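PDB 3EB8: cysteine protease-like VirA from Shigella flexneri, which serves as a secreted virulence effector required for bacterial entry into epithelial cells and spreading within and between them, although its proposed tubulin-protease activity is disputed. Local coordinates for residues A[240-243]-A[247-250]; A[252-257]-A[349-354]; A[134-139]-A[345-350]; A[229-234]-A[298-303]. All coordinates share one frame; numbering follows the deposited sequence.

Contact 1 (A[240-243]-A[247-250])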
loop_
_atom_site.group_PDB
_atom_site.type_symbol
_atom_site.label_atom_id
_atom_site.label_comp_id
_atom_site.label_asym_id
_atom_site.label_seq_id
_atom_site.Cartn_x
_atom_site.Cartn_y
_atom_site.Cartn_z
ATOM N N LEU A 240 8.373 -8.530 2.422
ATOM C CA LEU A 240 8.648 -7.098 2.397
ATOM C C LEU A 240 8.328 -6.377 3.720
ATOM O O LEU A 240 9.046 -5.480 4.123
ATOM C CB LEU A 240 7.874 -6.452 1.252
ATOM C CG LEU A 240 8.193 -4.984 0.993
ATOM C CD1 LEU A 240 9.587 -4.840 0.436
ATOM C CD2 LEU A 240 7.182 -4.412 0.022
ATOM N N HIS A 241 7.257 -6.775 4.392
ATOM C CA HIS A 241 6.756 -6.042 5.559
ATOM C C HIS A 241 7.320 -6.486 6.904
ATOM O O HIS A 241 7.069 -5.832 7.909
ATOM C CB HIS A 241 5.226 -6.141 5.650
ATOM C CG HIS A 241 4.716 -7.546 5.778
ATOM N ND1 HIS A 241 4.583 -8.393 4.695
ATOM C CD2 HIS A 241 4.331 -8.267 6.858
ATOM C CE1 HIS A 241 4.128 -9.563 5.098
ATOM N NE2 HIS A 241 3.963 -9.513 6.409
ATOM N N ILE A 242 8.016 -7.605 6.963
ATOM C CA ILE A 242 8.509 -8.040 8.264
ATOM C C ILE A 242 9.748 -7.227 8.621
ATOM O O ILE A 242 10.851 -7.607 8.268
ATOM C CB ILE A 242 8.832 -9.543 8.285
ATOM C CG1 ILE A 242 7.669 -10.345 7.716
ATOM C CG2 ILE A 242 9.107 -10.002 9.703
ATOM C CD1 ILE A 242 6.419 -10.213 8.519
ATOM N N THR A 243 9.567 -6.100 9.306
ATOM C CA THR A 243 10.683 -5.196 9.543
ATOM C C THR A 243 11.105 -5.132 10.999
ATOM O O THR A 243 12.101 -4.493 11.325
ATOM C CB THR A 243 10.384 -3.752 9.052
ATOM O OG1 THR A 243 9.231 -3.245 9.726
ATOM C CG2 THR A 243 10.154 -3.728 7.550
ATOM N N VAL A 247 6.275 -5.371 14.414
ATOM C CA VAL A 247 5.388 -5.767 13.326
ATOM C C VAL A 247 4.984 -7.230 13.500
ATOM O O VAL A 247 3.811 -7.593 13.352
ATOM C CB VAL A 247 6.070 -5.590 11.950
ATOM C CG1 VAL A 247 5.304 -6.328 10.865
ATOM C CG2 VAL A 247 6.185 -4.113 11.596
ATOM N N GLU A 248 5.962 -8.068 13.821
ATOM C CA GLU A 248 5.669 -9.456 14.122
ATOM C C GLU A 248 4.563 -9.569 15.169
ATOM O O GLU A 248 3.661 -10.389 15.037
ATOM C CB GLU A 248 6.929 -10.172 14.615
ATOM C CG GLU A 248 7.868 -10.568 13.490
ATOM C CD GLU A 248 9.042 -11.410 13.967
ATOM O OE1 GLU A 248 9.347 -11.391 15.185
ATOM O OE2 GLU A 248 9.664 -12.085 13.118
ATOM N N HIS A 249 4.640 -8.735 16.202
ATOM C CA HIS A 249 3.716 -8.831 17.308
ATOM C C HIS A 249 2.319 -8.416 16.847
ATOM O O HIS A 249 1.349 -9.158 17.024
ATOM C CB HIS A 249 4.214 -8.000 18.495
ATOM C CG HIS A 249 3.450 -8.235 19.756
ATOM N ND1 HIS A 249 2.626 -7.280 20.316
ATOM C CD2 HIS A 249 3.384 -9.316 20.570
ATOM C CE1 HIS A 249 2.088 -7.764 21.423
ATOM N NE2 HIS A 249 2.530 -8.996 21.599
ATOM N N ILE A 250 2.214 -7.249 16.230
ATOM C CA ILE A 250 0.920 -6.817 15.735
ATOM C C ILE A 250 0.357 -7.869 14.777
ATOM O O ILE A 250 -0.809 -8.236 14.845
ATOM C CB ILE A 250 0.988 -5.458 15.003
ATOM C CG1 ILE A 250 1.777 -4.445 15.830
ATOM C CG2 ILE A 250 -0.413 -4.947 14.719
ATOM C CD1 ILE A 250 1.454 -4.485 17.310
#
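Ile242 and Val247 face each other across the junction of the loop and helix 245-265, their CA atoms 6.4 Å apart. Val247 carries most of the contact, with its CB turned into the loop. Its chi1 of 165° sets CG1 anti to the backbone N, and from there CG1 reaches His241 O at 3.5 Å. The other methyl, CG2, lies 3.7 Å from Thr243 OG1, so the two methyls touch neighbouring points of the loop, a main-chain oxygen and a threonine hydroxyl. The arrangement is a short loop folded back on the first turn of the helix that follows it, within the curated tubulin-binding region. Ser244, the residue just before helix 245-265, has its OG hydrogen-bonded to Val247 N, the position of a helix N-cap. A second, looser patch lies further out: Ile242 CG2 meets Glu248 CG at 4.0 Å, the two side chains crossing at about a right angle. On the loop itself, Ile242 CG1 sits 3.9 Å above the plane of the His241 ring, displaced toward its rim. Val349 of strand 348-356 packs against both Thr243 and Val247, while Ile124 also touches Val247.

Contact 2 (A[252-257]-A[349-354]); sequences AQIMSE and VSFAII
A carboxylate oxygen packed on a methyl group is the odd feature here: Glu257 OE1 lies 3.5 Å from Ile353 CD1, the two side chains meeting from opposite directions. The glutamate gets there because CG stands anti to the backbone N (chi1 150°) and the chain beyond is extended, which carries the acid group across to the strand. Three residues earlier, on the same face of the helix, Ile254 supplies the apolar half of the contact. Its CG1 is 4.4 Å from Ile353 CD1, and its CD1 points obliquely at the CD2-CE2 side of the Phe351 ring. The modelled separation of Ile254 CD1 from Phe351 CD2 is too short for two carbons and is doubtful, so only the pairing of these residues can be relied on. Phe351 and Ile353 both project toward the helix, whereas the intervening Ala352 points away, the alternation of an extended strand. The axes of the two segments are 11.2 Å apart at closest approach, with their N-to-C directions only 17° apart, so the helix runs nearly along the strand. On the far side of the helix, Ser256 OG donates to Ala252 O at 2.8 Å, from the face of that carbonyl opposite to the one used by Ser256 N. This is helix-on-sheet packing: helix 245-265 lies on one face of the mixed sheet, over strand 348-356, Asn319 of strand 315-327 touches Ile254 and Phe351, and His310 of strand 300-312 contacts Glu257 and Ile353 while its NE2 bonds to Ile254 O.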
loop_
_atom_site.group_PDB
_atom_site.type_symbol
_atom_site.label_atom_id
_atom_site.label_comp_id
_atom_site.label_asym_id
_atom_site.label_seq_id
_atom_site.Cartn_x
_atom_site.Cartn_y
_atom_site.Cartn_z
ATOM N N ALA A 252 0.870 -11.009 14.553
ATOM C CA ALA A 252 0.450 -12.207 15.277
ATOM C C ALA A 252 -0.890 -12.011 15.968
ATOM O O ALA A 252 -1.718 -12.926 15.988
ATOM C CB ALA A 252 1.503 -12.623 16.290
ATOM N N GLN A 253 -1.101 -10.830 16.548
ATOM C CA GLN A 253 -2.369 -10.530 17.207
ATOM C C GLN A 253 -3.506 -10.500 16.196
ATOM O O GLN A 253 -4.610 -10.962 16.470
ATOM C CB GLN A 253 -2.300 -9.197 17.955
ATOM C CG GLN A 253 -1.390 -9.235 19.161
ATOM C CD GLN A 253 -1.262 -7.893 19.839
ATOM O OE1 GLN A 253 -1.392 -6.846 19.204
ATOM N NE2 GLN A 253 -0.998 -7.916 21.141
ATOM N N ILE A 254 -3.216 -9.956 15.023
ATOM C CA ILE A 254 -4.192 -9.881 13.965
ATOM C C ILE A 254 -4.551 -11.273 13.440
ATOM O O ILE A 254 -5.732 -11.595 13.300
ATOM C CB ILE A 254 -3.713 -8.952 12.847
ATOM C CG1 ILE A 254 -4.015 -7.509 13.260
ATOM C CG2 ILE A 254 -4.398 -9.323 11.527
ATOM C CD1 ILE A 254 -3.307 -6.475 12.481
ATOM N N MET A 255 -3.548 -12.107 13.184
ATOM C CA MET A 255 -3.832 -13.455 12.709
ATOM C C MET A 255 -4.562 -14.268 13.768
ATOM O O MET A 255 -5.382 -15.122 13.428
ATOM C CB MET A 255 -2.570 -14.176 12.231
ATOM C CG MET A 255 -1.986 -13.572 10.959
ATOM S SD MET A 255 -0.596 -14.519 10.290
ATOM C CE MET A 255 0.584 -14.413 11.629
ATOM N N SER A 256 -4.285 -14.011 15.048
ATOM C CA SER A 256 -4.984 -14.753 16.106
ATOM C C SER A 256 -6.446 -14.398 16.059
ATOM O O SER A 256 -7.300 -15.260 16.170
ATOM C CB SER A 256 -4.443 -14.451 17.510
ATOM O OG SER A 256 -3.079 -14.818 17.611
ATOM N N GLU A 257 -6.737 -13.118 15.888
ATOM C CA GLU A 257 -8.122 -12.679 15.784
ATOM C C GLU A 257 -8.776 -13.237 14.519
ATOM O O GLU A 257 -9.932 -13.639 14.536
ATOM C CB GLU A 257 -8.198 -11.153 15.807
ATOM C CG GLU A 257 -9.373 -10.576 15.038
ATOM C CD GLU A 257 -9.515 -9.067 15.241
ATOM O OE1 GLU A 257 -10.030 -8.370 14.311
ATOM O OE2 GLU A 257 -9.103 -8.590 16.334
ATOM N N VAL A 349 5.838 0.510 7.715
ATOM C CA VAL A 349 4.805 -0.509 7.683
ATOM C C VAL A 349 3.600 -0.021 8.463
ATOM O O VAL A 349 3.743 0.564 9.545
ATOM C CB VAL A 349 5.347 -1.844 8.246
ATOM C CG1 VAL A 349 4.233 -2.857 8.437
ATOM C CG2 VAL A 349 6.416 -2.390 7.314
ATOM N N SER A 350 2.415 -0.229 7.892
ATOM C CA SER A 350 1.174 0.218 8.518
ATOM C C SER A 350 0.082 -0.823 8.316
ATOM O O SER A 350 0.150 -1.602 7.377
ATOM C CB SER A 350 0.737 1.542 7.921
ATOM O OG SER A 350 0.498 1.386 6.534
ATOM N N PHE A 351 -0.922 -0.821 9.195
ATOM C CA PHE A 351 -1.996 -1.810 9.178
ATOM C C PHE A 351 -3.376 -1.173 9.205
ATOM O O PHE A 351 -3.566 -0.113 9.777
ATOM C CB PHE A 351 -1.919 -2.707 10.410
ATOM C CG PHE A 351 -0.956 -3.829 10.291
ATOM C CD1 PHE A 351 0.406 -3.583 10.182
ATOM C CD2 PHE A 351 -1.400 -5.144 10.326
ATOM C CE1 PHE A 351 1.302 -4.620 10.086
ATOM C CE2 PHE A 351 -0.503 -6.195 10.242
ATOM C CZ PHE A 351 0.851 -5.936 10.122
ATOM N N ALA A 352 -4.346 -1.859 8.626
ATOM C CA ALA A 352 -5.734 -1.564 8.900
ATOM C C ALA A 352 -6.576 -2.819 8.722
ATOM O O ALA A 352 -6.246 -3.707 7.934
ATOM C CB ALA A 352 -6.263 -0.416 7.999
ATOM N N ILE A 353 -7.669 -2.883 9.466
ATOM C CA ILE A 353 -8.677 -3.892 9.244
ATOM C C ILE A 353 -9.897 -3.255 8.583
ATOM O O ILE A 353 -10.365 -2.187 8.992
ATOM C CB ILE A 353 -9.054 -4.621 10.547
ATOM C CG1 ILE A 353 -7.896 -5.522 10.991
ATOM C CG2 ILE A 353 -10.272 -5.502 10.343
ATOM C CD1 ILE A 353 -8.124 -6.180 12.334
ATOM N N ILE A 354 -10.378 -3.913 7.534
ATOM C CA ILE A 354 -11.563 -3.489 6.811
ATOM C C ILE A 354 -12.613 -4.585 6.975
ATOM O O ILE A 354 -12.373 -5.744 6.632
ATOM C CB ILE A 354 -11.258 -3.224 5.323
ATOM C CG1 ILE A 354 -10.292 -2.036 5.174
ATOM C CG2 ILE A 354 -12.530 -2.966 4.553
ATOM C CD1 ILE A 354 -8.828 -2.381 5.392
#

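Contact 3 (A[134-139]-A[345-350])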
loop_
_atom_site.group_PDB
_atom_site.type_symbol
_atom_site.label_atom_id
_atom_site.label_comp_id
_atom_site.label_asym_id
_atom_site.label_seq_id
_atom_site.Cartn_x
_atom_site.Cartn_y
_atom_site.Cartn_z
ATOM N N ASP A 134 21.552 -11.472 4.400
ATOM C CA ASP A 134 21.931 -11.975 3.083
ATOM C C ASP A 134 20.766 -12.614 2.348
ATOM O O ASP A 134 20.843 -12.834 1.141
ATOM C CB ASP A 134 23.040 -13.023 3.213
ATOM C CG ASP A 134 24.349 -12.421 3.622
ATOM O OD1 ASP A 134 24.419 -11.173 3.688
ATOM O OD2 ASP A 134 25.307 -13.187 3.874
ATOM N N THR A 135 19.704 -12.934 3.079
ATOM C CA THR A 135 18.578 -13.648 2.505
ATOM C C THR A 135 17.472 -12.708 2.034
ATOM O O THR A 135 16.523 -13.150 1.386
ATOM C CB THR A 135 17.984 -14.656 3.512
ATOM O OG1 THR A 135 17.761 -14.010 4.769
ATOM C CG2 THR A 135 18.922 -15.843 3.721
ATOM N N ASP A 136 17.581 -11.422 2.364
ATOM C CA ASP A 136 16.549 -10.453 1.985
ATOM C C ASP A 136 16.284 -10.413 0.472
ATOM O O ASP A 136 17.216 -10.326 -0.327
ATOM C CB ASP A 136 16.914 -9.055 2.478
ATOM C CG ASP A 136 16.946 -8.948 3.994
ATOM O OD1 ASP A 136 16.567 -9.905 4.702
ATOM O OD2 ASP A 136 17.353 -7.877 4.477
ATOM N N PHE A 137 15.008 -10.487 0.093
ATOM C CA PHE A 137 14.591 -10.394 -1.308
ATOM C C PHE A 137 15.018 -11.592 -2.146
ATOM O O PHE A 137 14.940 -11.552 -3.372
ATOM C CB PHE A 137 15.082 -9.092 -1.960
ATOM C CG PHE A 137 14.444 -7.863 -1.395
ATOM C CD1 PHE A 137 15.067 -7.142 -0.376
ATOM C CD2 PHE A 137 13.206 -7.429 -1.868
ATOM C CE1 PHE A 137 14.457 -6.009 0.167
ATOM C CE2 PHE A 137 12.595 -6.294 -1.337
ATOM C CZ PHE A 137 13.212 -5.592 -0.315
ATOM N N ASN A 138 15.463 -12.661 -1.494
ATOM C CA ASN A 138 15.824 -13.873 -2.222
ATOM C C ASN A 138 14.714 -14.369 -3.157
ATOM O O ASN A 138 14.980 -14.789 -4.279
ATOM C CB ASN A 138 16.228 -15.001 -1.265
ATOM C CG ASN A 138 17.731 -15.076 -1.050
ATOM O OD1 ASN A 138 18.472 -14.142 -1.382
ATOM N ND2 ASN A 138 18.192 -16.192 -0.484
ATOM N N SER A 139 13.470 -14.319 -2.699
ATOM C CA SER A 139 12.390 -14.912 -3.468
ATOM C C SER A 139 11.694 -13.935 -4.413
ATOM O O SER A 139 10.676 -14.286 -5.015
ATOM C CB SER A 139 11.363 -15.552 -2.537
ATOM O OG SER A 139 10.725 -14.578 -1.741
ATOM N N GLU A 345 14.936 -0.718 8.044
ATOM C CA GLU A 345 14.901 0.608 8.647
ATOM C C GLU A 345 14.319 1.684 7.737
ATOM O O GLU A 345 13.792 2.679 8.215
ATOM C CB GLU A 345 16.303 1.028 9.110
ATOM C CG GLU A 345 17.419 0.561 8.186
ATOM C CD GLU A 345 18.796 0.578 8.848
ATOM O OE1 GLU A 345 19.291 1.683 9.170
ATOM O OE2 GLU A 345 19.384 -0.514 9.035
ATOM N N SER A 346 14.425 1.512 6.428
ATOM C CA SER A 346 13.853 2.521 5.535
ATOM C C SER A 346 12.462 2.186 4.999
ATOM O O SER A 346 11.906 2.939 4.194
ATOM C CB SER A 346 14.812 2.871 4.395
ATOM O OG SER A 346 15.632 1.770 4.074
ATOM N N ARG A 347 11.892 1.072 5.452
ATOM C CA ARG A 347 10.520 0.741 5.075
ATOM C C ARG A 347 9.591 1.140 6.195
ATOM O O ARG A 347 9.874 0.877 7.360
ATOM C CB ARG A 347 10.325 -0.751 4.806
ATOM C CG ARG A 347 11.250 -1.370 3.814
ATOM C CD ARG A 347 11.084 -2.850 3.851
ATOM N NE ARG A 347 12.344 -3.490 3.558
ATOM C CZ ARG A 347 12.641 -4.742 3.873
ATOM N NH1 ARG A 347 11.752 -5.513 4.487
ATOM N NH2 ARG A 347 13.834 -5.225 3.563
ATOM N N GLN A 348 8.489 1.784 5.847
ATOM C CA GLN A 348 7.454 2.041 6.831
ATOM C C GLN A 348 6.264 1.115 6.620
ATOM O O GLN A 348 5.752 0.958 5.501
ATOM C CB GLN A 348 7.006 3.482 6.792
ATOM C CG GLN A 348 6.093 3.846 7.927
ATOM C CD GLN A 348 5.711 5.301 7.866
ATOM O OE1 GLN A 348 4.859 5.693 7.059
ATOM N NE2 GLN A 348 6.354 6.125 8.708
ATOM N N VAL A 349 5.838 0.510 7.715
ATOM C CA VAL A 349 4.805 -0.509 7.683
ATOM C C VAL A 349 3.600 -0.021 8.463
ATOM O O VAL A 349 3.743 0.564 9.545
ATOM C CB VAL A 349 5.347 -1.844 8.246
ATOM C CG1 VAL A 349 4.233 -2.857 8.437
ATOM C CG2 VAL A 349 6.416 -2.390 7.314
ATOM N N SER A 350 2.415 -0.229 7.892
ATOM C CA SER A 350 1.174 0.218 8.518
ATOM C C SER A 350 0.082 -0.823 8.316
ATOM O O SER A 350 0.150 -1.602 7.377
ATOM C CB SER A 350 0.737 1.542 7.921
ATOM O OG SER A 350 0.498 1.386 6.534
#
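Phe137 and Arg347 make the closest approach of the two segments, and it is a contact between a ring and a guanidinium rather than a polar bond. Arg347, its chain bent at chi3 on the way to the ring, brings NH2 to 3.5 Å from Phe137 CE1 and 3.9 Å from Phe137 CZ. The two planes are steeply inclined, 74° apart; CZ lies over one face of the guanidinium, and the angle rules out a flat stack. The ring also meets that of Trp237 and touches Leu240 and Leu338.

The electrostatic component is longer-ranged. Asp136 OD2 approaches the guanidinium at its edge, near its plane, but stays 4.5 Å from Arg347 NH2, beyond salt-bridge distance. The opposite charge would probably still favour the buried arginine.

True hydrogen bonds to these polar ends come from other parts of the chain: Arg347 NH1 binds Leu240 O, Arg347 NH2 binds Ile342 O, and Asp136 OD2 takes the backbone Lys133 N. Two main-chain oxygens, one before helix 245-265 and one just after helix 335-341, thus hold two corners of the guanidinium and probably limit its rotation. Phe137 O is engaged by Ser335 OG.

In the backbone, Asn138 N donates to Thr135 O at 3.1 Å. Asp136, with a negative phi and a psi of 131°, is followed by Phe137 with a positive phi of 69°, which makes Thr135 to Asn138 a type II beta turn. The turn places both side chains at the guanidinium of Arg347, a buried arginine in the chain leading into strand 348-356.

Contact 4 (A[229-234]-A[298-303])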
loop_
_atom_site.group_PDB
_atom_site.type_symbol
_atom_site.label_atom_id
_atom_site.label_comp_id
_atom_site.label_asym_id
_atom_site.label_seq_id
_atom_site.Cartn_x
_atom_site.Cartn_y
_atom_site.Cartn_z
ATOM N N ILE A 229 12.578 -0.739 -12.461
ATOM C CA ILE A 229 12.370 -2.183 -12.459
ATOM C C ILE A 229 12.531 -2.714 -11.038
ATOM O O ILE A 229 11.752 -3.542 -10.568
ATOM C CB ILE A 229 13.369 -2.899 -13.390
ATOM C CG1 ILE A 229 13.206 -2.391 -14.828
ATOM C CG2 ILE A 229 13.196 -4.411 -13.294
ATOM C CD1 ILE A 229 11.756 -2.426 -15.338
ATOM N N SER A 230 13.541 -2.188 -10.359
ATOM C CA SER A 230 13.852 -2.572 -8.998
ATOM C C SER A 230 12.702 -2.211 -8.078
ATOM O O SER A 230 12.328 -3.006 -7.217
ATOM C CB SER A 230 15.153 -1.891 -8.541
ATOM O OG SER A 230 16.282 -2.402 -9.236
ATOM N N ALA A 231 12.135 -1.020 -8.274
ATOM C CA ALA A 231 11.023 -0.544 -7.446
ATOM C C ALA A 231 9.757 -1.385 -7.647
ATOM O O ALA A 231 9.109 -1.808 -6.681
ATOM C CB ALA A 231 10.730 0.903 -7.744
ATOM N N LEU A 232 9.405 -1.610 -8.911
ATOM C CA LEU A 232 8.263 -2.446 -9.267
ATOM C C LEU A 232 8.380 -3.882 -8.723
ATOM O O LEU A 232 7.450 -4.402 -8.088
ATOM C CB LEU A 232 8.115 -2.486 -10.784
ATOM C CG LEU A 232 7.074 -3.434 -11.387
ATOM C CD1 LEU A 232 5.659 -3.124 -10.875
ATOM C CD2 LEU A 232 7.132 -3.375 -12.909
ATOM N N THR A 233 9.521 -4.526 -8.972
ATOM C CA THR A 233 9.681 -5.929 -8.579
ATOM C C THR A 233 9.791 -6.080 -7.071
ATOM O O THR A 233 9.198 -6.968 -6.486
ATOM C CB THR A 233 10.874 -6.629 -9.295
ATOM O OG1 THR A 233 12.107 -5.969 -8.982
ATOM C CG2 THR A 233 10.666 -6.612 -10.806
ATOM N N SER A 234 10.522 -5.183 -6.435
ATOM C CA SER A 234 10.695 -5.277 -4.997
ATOM C C SER A 234 9.360 -5.265 -4.265
ATOM O O SER A 234 9.252 -5.831 -3.169
ATOM C CB SER A 234 11.563 -4.134 -4.488
ATOM O OG SER A 234 10.853 -2.914 -4.481
ATOM N N ARG A 298 17.151 9.838 -11.204
ATOM C CA ARG A 298 15.706 9.673 -10.925
ATOM C C ARG A 298 15.310 8.525 -9.977
ATOM O O ARG A 298 15.562 7.363 -10.274
ATOM C CB ARG A 298 14.899 9.531 -12.214
ATOM C CG ARG A 298 13.406 9.359 -11.946
ATOM C CD ARG A 298 12.592 9.409 -13.220
ATOM N NE ARG A 298 13.130 8.492 -14.219
ATOM C CZ ARG A 298 12.518 8.187 -15.357
ATOM N NH1 ARG A 298 11.332 8.715 -15.635
ATOM N NH2 ARG A 298 13.089 7.346 -16.213
ATOM N N ALA A 299 14.663 8.881 -8.860
ATOM C CA ALA A 299 14.316 7.951 -7.772
ATOM C C ALA A 299 12.806 7.689 -7.652
ATOM O O ALA A 299 11.996 8.418 -8.223
ATOM C CB ALA A 299 14.873 8.453 -6.438
ATOM N N TYR A 300 12.433 6.655 -6.896
ATOM C CA TYR A 300 11.029 6.223 -6.826
ATOM C C TYR A 300 10.504 6.059 -5.407
ATOM O O TYR A 300 11.192 5.557 -4.518
ATOM C CB TYR A 300 10.798 4.950 -7.656
ATOM C CG TYR A 300 11.137 5.161 -9.116
ATOM C CD1 TYR A 300 12.375 4.757 -9.639
ATOM C CD2 TYR A 300 10.240 5.806 -9.972
ATOM C CE1 TYR A 300 12.700 4.979 -10.965
ATOM C CE2 TYR A 300 10.553 6.028 -11.299
ATOM C CZ TYR A 300 11.783 5.612 -11.788
ATOM O OH TYR A 300 12.097 5.833 -13.106
ATOM N N GLU A 301 9.276 6.504 -5.195
ATOM C CA GLU A 301 8.560 6.193 -3.970
ATOM C C GLU A 301 7.620 5.038 -4.275
ATOM O O GLU A 301 6.831 5.093 -5.228
ATOM C CB GLU A 301 7.786 7.414 -3.473
ATOM C CG GLU A 301 8.674 8.648 -3.344
ATOM C CD GLU A 301 7.908 9.966 -3.206
ATOM O OE1 GLU A 301 8.478 10.912 -2.611
ATOM O OE2 GLU A 301 6.758 10.062 -3.695
ATOM N N VAL A 302 7.714 3.982 -3.481
ATOM C CA VAL A 302 6.821 2.842 -3.638
ATOM C C VAL A 302 5.875 2.726 -2.444
ATOM O O VAL A 302 6.281 2.899 -1.286
ATOM C CB VAL A 302 7.629 1.544 -3.744
ATOM C CG1 VAL A 302 6.714 0.341 -3.854
ATOM C CG2 VAL A 302 8.598 1.629 -4.907
ATOM N N SER A 303 4.609 2.453 -2.737
ATOM C CA SER A 303 3.671 2.012 -1.728
ATOM C C SER A 303 3.148 0.651 -2.158
ATOM O O SER A 303 2.459 0.547 -3.180
ATOM C CB SER A 303 2.506 2.981 -1.613
ATOM O OG SER A 303 1.424 2.344 -0.940
#
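Ala231 CB sits against two side chains of the strand, 3.6 Å from Val302 CG2 and 4.0 Å from Tyr300 CB. The contact is alpha-on-beta packing, in which helix 226-234 lies against the start of strand 300-312 in the large mixed sheet. A methyl side chain at this position lets the backbones come close: the CA atoms of Ala231 and Val302 are 6.6 Å apart. Tyr300 and Val302 both project toward the helix and Glu301 away from it, as expected of alternate residues in a strand. With chi1 near 180° (178°), Val302 CG1 stands anti to the backbone N and CG2 lies beside that N; CG2 is the branch that meets the alanine, and it also comes 3.9 Å from Ala231 O.

One shell out, the neighbouring strand 315-327 supports the contact, with Val327 touching both Ala231 and Val302. The Tyr300 ring is met edge-to-face by Phe228 and is tethered through OH to Asp225 OD2, so its polar end is satisfied by the residue just before the helix. At the other end of the segment, Ser234 OG is hydrogen-bonded to Tyr325 OH, a polar link from the helix to strand 315-327. On the side of the helix away from the strand, Thr233 OG1 donates to Ile229 O at 2.9 Å, reaching that oxygen from the face opposite to the one used by Thr233 N.

Overall arrangement
Contacts 1, 2 and 3 are joined through strand 348-356, where Val349 takes part in the links. Contacts 1 and 2 have centres about 10 Å apart and share helix 245-265, with Val349 CG2 3.6 Å from His241 O. Contacts 2 and 3 overlap at Val349 and Ser350, though their centres are about 18 Å apart. The 2.7 Å Leu240 O to Arg347 NH1 bond ties contact 1 to the beta turn of contact 3, and Phe137 of that turn touches contact 4, with its CE2 3.8 Å from Ser234 O. Contacts 2 and 4, centres about 25 Å apart on opposite sides of the chain's centre, both pack successive helices on the same mixed sheet.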